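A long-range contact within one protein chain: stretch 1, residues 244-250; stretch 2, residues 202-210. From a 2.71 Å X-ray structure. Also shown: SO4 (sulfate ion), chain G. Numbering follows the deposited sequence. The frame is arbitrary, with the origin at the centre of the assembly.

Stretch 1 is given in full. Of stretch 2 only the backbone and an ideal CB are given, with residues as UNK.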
# COMPACT_ATOMS: atom_id res chain seq x y z
N GLN C 244 -5.75 -38.41 34.38
CA GLN C 244 -4.51 -38.19 33.65
C GLN C 244 -4.73 -38.47 32.17
O GLN C 244 -3.80 -38.44 31.36
CB GLN C 244 -3.39 -39.07 34.22
CG GLN C 244 -2.81 -38.57 35.55
CD GLN C 244 -2.21 -37.16 35.46
OE1 GLN C 244 -1.26 -36.92 34.71
NE2 GLN C 244 -2.77 -36.22 36.23
N GLN C 245 -5.99 -38.72 31.84
CA GLN C 245 -6.38 -39.00 30.47
C GLN C 245 -7.58 -38.11 30.21
O GLN C 245 -8.51 -38.10 31.01
CB GLN C 245 -6.82 -40.45 30.33
CG GLN C 245 -6.58 -41.03 28.98
CD GLN C 245 -5.28 -41.79 28.93
OE1 GLN C 245 -4.33 -41.40 28.25
NE2 GLN C 245 -5.23 -42.89 29.68
N ASP C 246 -7.57 -37.37 29.11
CA ASP C 246 -8.71 -36.52 28.79
C ASP C 246 -9.87 -37.40 28.37
O ASP C 246 -9.78 -38.09 27.36
CB ASP C 246 -8.37 -35.57 27.64
CG ASP C 246 -7.57 -34.35 28.11
OD1 ASP C 246 -7.18 -33.53 27.25
OD2 ASP C 246 -7.35 -34.23 29.33
N LEU C 247 -10.94 -37.42 29.15
CA LEU C 247 -12.09 -38.22 28.76
C LEU C 247 -12.68 -37.49 27.56
O LEU C 247 -12.94 -38.09 26.52
CB LEU C 247 -13.09 -38.33 29.91
CG LEU C 247 -12.57 -38.99 31.20
CD1 LEU C 247 -13.70 -39.07 32.22
CD2 LEU C 247 -12.03 -40.38 30.91
N VAL C 248 -12.89 -36.19 27.70
CA VAL C 248 -13.40 -35.39 26.59
C VAL C 248 -12.20 -34.69 25.96
O VAL C 248 -11.74 -33.66 26.45
CB VAL C 248 -14.40 -34.31 27.06
CG1 VAL C 248 -14.68 -33.35 25.91
CG2 VAL C 248 -15.69 -34.96 27.55
N SER C 249 -11.69 -35.25 24.87
CA SER C 249 -10.53 -34.67 24.20
C SER C 249 -10.83 -33.34 23.51
O SER C 249 -11.98 -33.04 23.16
CB SER C 249 -10.00 -35.68 23.18
OG SER C 249 -8.84 -35.19 22.53
N ALA C 250 -9.79 -32.53 23.33
CA ALA C 250 -9.91 -31.26 22.63
C ALA C 250 -8.89 -31.33 21.48
O ALA C 250 -8.51 -30.33 20.89
CB ALA C 250 -9.61 -30.09 23.55
N UNK C 202 -14.74 -46.25 22.47
CA UNK C 202 -13.68 -47.09 22.99
C UNK C 202 -12.65 -46.29 23.78
O UNK C 202 -12.34 -46.63 24.92
CB UNK C 202 -13.00 -47.84 21.84
N UNK C 203 -12.12 -45.23 23.17
CA UNK C 203 -11.14 -44.38 23.84
C UNK C 203 -11.64 -43.99 25.22
O UNK C 203 -11.01 -44.29 26.23
CB UNK C 203 -10.85 -43.13 23.01
N UNK C 204 -12.78 -43.31 25.24
CA UNK C 204 -13.39 -42.85 26.48
C UNK C 204 -13.54 -43.94 27.53
O UNK C 204 -13.06 -43.80 28.65
CB UNK C 204 -14.76 -42.25 26.18
N UNK C 205 -14.21 -45.03 27.16
CA UNK C 205 -14.45 -46.11 28.11
C UNK C 205 -13.21 -46.81 28.63
O UNK C 205 -13.22 -47.38 29.73
CB UNK C 205 -15.36 -47.15 27.46
N UNK C 206 -12.14 -46.74 27.87
CA UNK C 206 -10.90 -47.37 28.29
C UNK C 206 -10.17 -46.38 29.16
O UNK C 206 -9.24 -46.73 29.88
CB UNK C 206 -10.05 -47.80 27.10
N UNK C 207 -10.59 -45.12 29.11
CA UNK C 207 -9.94 -44.08 29.90
C UNK C 207 -10.58 -43.97 31.28
O UNK C 207 -10.09 -43.23 32.14
CB UNK C 207 -10.01 -42.73 29.17
N UNK C 208 -11.67 -44.70 31.49
CA UNK C 208 -12.35 -44.68 32.77
C UNK C 208 -13.66 -43.92 32.80
O UNK C 208 -14.47 -44.12 33.70
CB UNK C 208 -11.41 -44.08 33.82
N UNK C 209 -13.89 -43.05 31.84
CA UNK C 209 -15.13 -42.29 31.83
C UNK C 209 -16.32 -43.18 31.52
O UNK C 209 -16.17 -44.18 30.83
CB UNK C 209 -15.05 -41.15 30.81
N UNK C 210 -17.50 -42.83 32.00
CA UNK C 210 -18.65 -43.67 31.72
C UNK C 210 -19.83 -42.93 31.10
O UNK C 210 -20.19 -41.82 31.53
CB UNK C 210 -19.11 -44.35 33.01
S SO4 G . -18.46 -51.03 23.24
O1 SO4 G . -17.89 -51.24 24.57
O2 SO4 G . -18.64 -52.34 22.57
O3 SO4 G . -19.76 -50.37 23.37
O4 SO4 G . -17.54 -50.19 22.45

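Stretch 1 is an irregular segment that packs against stretch 2, offering the side chain of L247, the aliphatic part of Q245 and the backbone carbonyl oxygens of D246 and L247. Stretch 2 enters as helix and continues as loop.

At position 202 the ideal CB has nothing of stretch 1 within 5.5 Å, so this contact sets no preference and almost any helix-compatible residue would serve. The deposited residue is H202, whose side chain stays far from stretch 1.

Position 203 is less simple. Its CA-to-CB bond points sideways and the ideal CB again lies beyond 5.5 Å of stretch 1, which leaves room for a small residue. A long side chain, however, could reach the carbonyl oxygens of D246 and L247, and these acceptors favour a donor: lysine, arginine or perhaps glutamine. The residue is R203. Extended through chi1 and chi2 (both t) and then turned at chi3 (p), it brings NH1 to 2.8 Å from L247 O in a nearly linear hydrogen bond, with an N-H...O angle of 175°. This oxygen lies at the edge of the guanidinium, near its plane, where the N-H bonds point. D246 O is 3.3 Å from R203 NH1, but the angle is too poor for a hydrogen bond. Over one face of the guanidinium sits S249, its CB 4.1 Å from R203 CZ.

At 204 the CB also points sideways, with L247 O 4.6 Å from its ideal position. A small or beta-branched side chain would suit the site, alanine, valine, isoleucine or threonine, since the sideways CB has L247 O near it and that acceptor does not rule out a hydroxyl. It is V204, with chi1 t, and its CG2 packs 3.6 Å from L247 O, alongside the carbonyl that accepts the hydrogen bond from R203.

Position 205 points away from stretch 1, and many residues would do, polar ones included. Q205 makes a weak hydrogen bond from NE2 to O1 of the sulfate, at 3.3 Å. Position 206, pointing sideways with nothing of stretch 1 within 5.5 Å of its ideal CB, is equally permissive as far as this contact is concerned; it is A206.

Position 207 faces stretch 1 directly. Its ideal CB is already 3.6 Å from L247 CD2 and 3.8 Å from Q245 CG, so the CB itself fills the contact and a small residue, alanine or possibly serine, is the natural reading. A207 is found, its CB 3.6 Å from L247 CD2 and 3.9 Å from Q245 CG.

At 208 phi is positive (106°), just after the helix. A CB here would be jammed against the carbonyl O of the preceding residue, which by itself calls for glycine, and G208 is present.

Position 209 has ordinary backbone angles (-70°/152°), so the argument comes from stretch 1 instead: the ideal CB points toward it and would clash with L247 CD1 at 2.9 Å. Glycine fits, and G209 lets the leucine lie against the backbone, with L247 CD2 3.4 Å from G209 N.

Position 210 points away, leaving the choice open; it is V210, which does not touch stretch 1.

Stretch 2 202-210: HRVQAAGGV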
# COMPACT_ATOMS: atom_id res chain seq x y z
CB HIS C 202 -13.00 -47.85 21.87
CG HIS C 202 -12.26 -49.05 22.35
ND1 HIS C 202 -11.18 -48.97 23.21
CD2 HIS C 202 -12.49 -50.38 22.17
CE1 HIS C 202 -10.78 -50.18 23.54
NE2 HIS C 202 -11.56 -51.06 22.92
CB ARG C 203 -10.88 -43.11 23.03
CG ARG C 203 -10.03 -42.08 23.78
CD ARG C 203 -9.69 -40.87 22.93
NE ARG C 203 -10.89 -40.13 22.55
CZ ARG C 203 -11.64 -39.44 23.40
NH1 ARG C 203 -11.30 -39.40 24.68
NH2 ARG C 203 -12.72 -38.81 22.98
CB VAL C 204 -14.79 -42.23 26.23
CG1 VAL C 204 -15.42 -41.84 27.54
CG2 VAL C 204 -14.67 -41.02 25.31
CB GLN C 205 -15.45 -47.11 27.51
CG GLN C 205 -16.90 -46.61 27.68
CD GLN C 205 -17.96 -47.49 27.04
OE1 GLN C 205 -19.14 -47.37 27.35
NE2 GLN C 205 -17.55 -48.35 26.13
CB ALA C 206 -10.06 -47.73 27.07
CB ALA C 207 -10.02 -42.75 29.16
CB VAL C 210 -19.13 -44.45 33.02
CG1 VAL C 210 -18.07 -44.40 34.08
CG2 VAL C 210 -20.43 -43.91 33.54
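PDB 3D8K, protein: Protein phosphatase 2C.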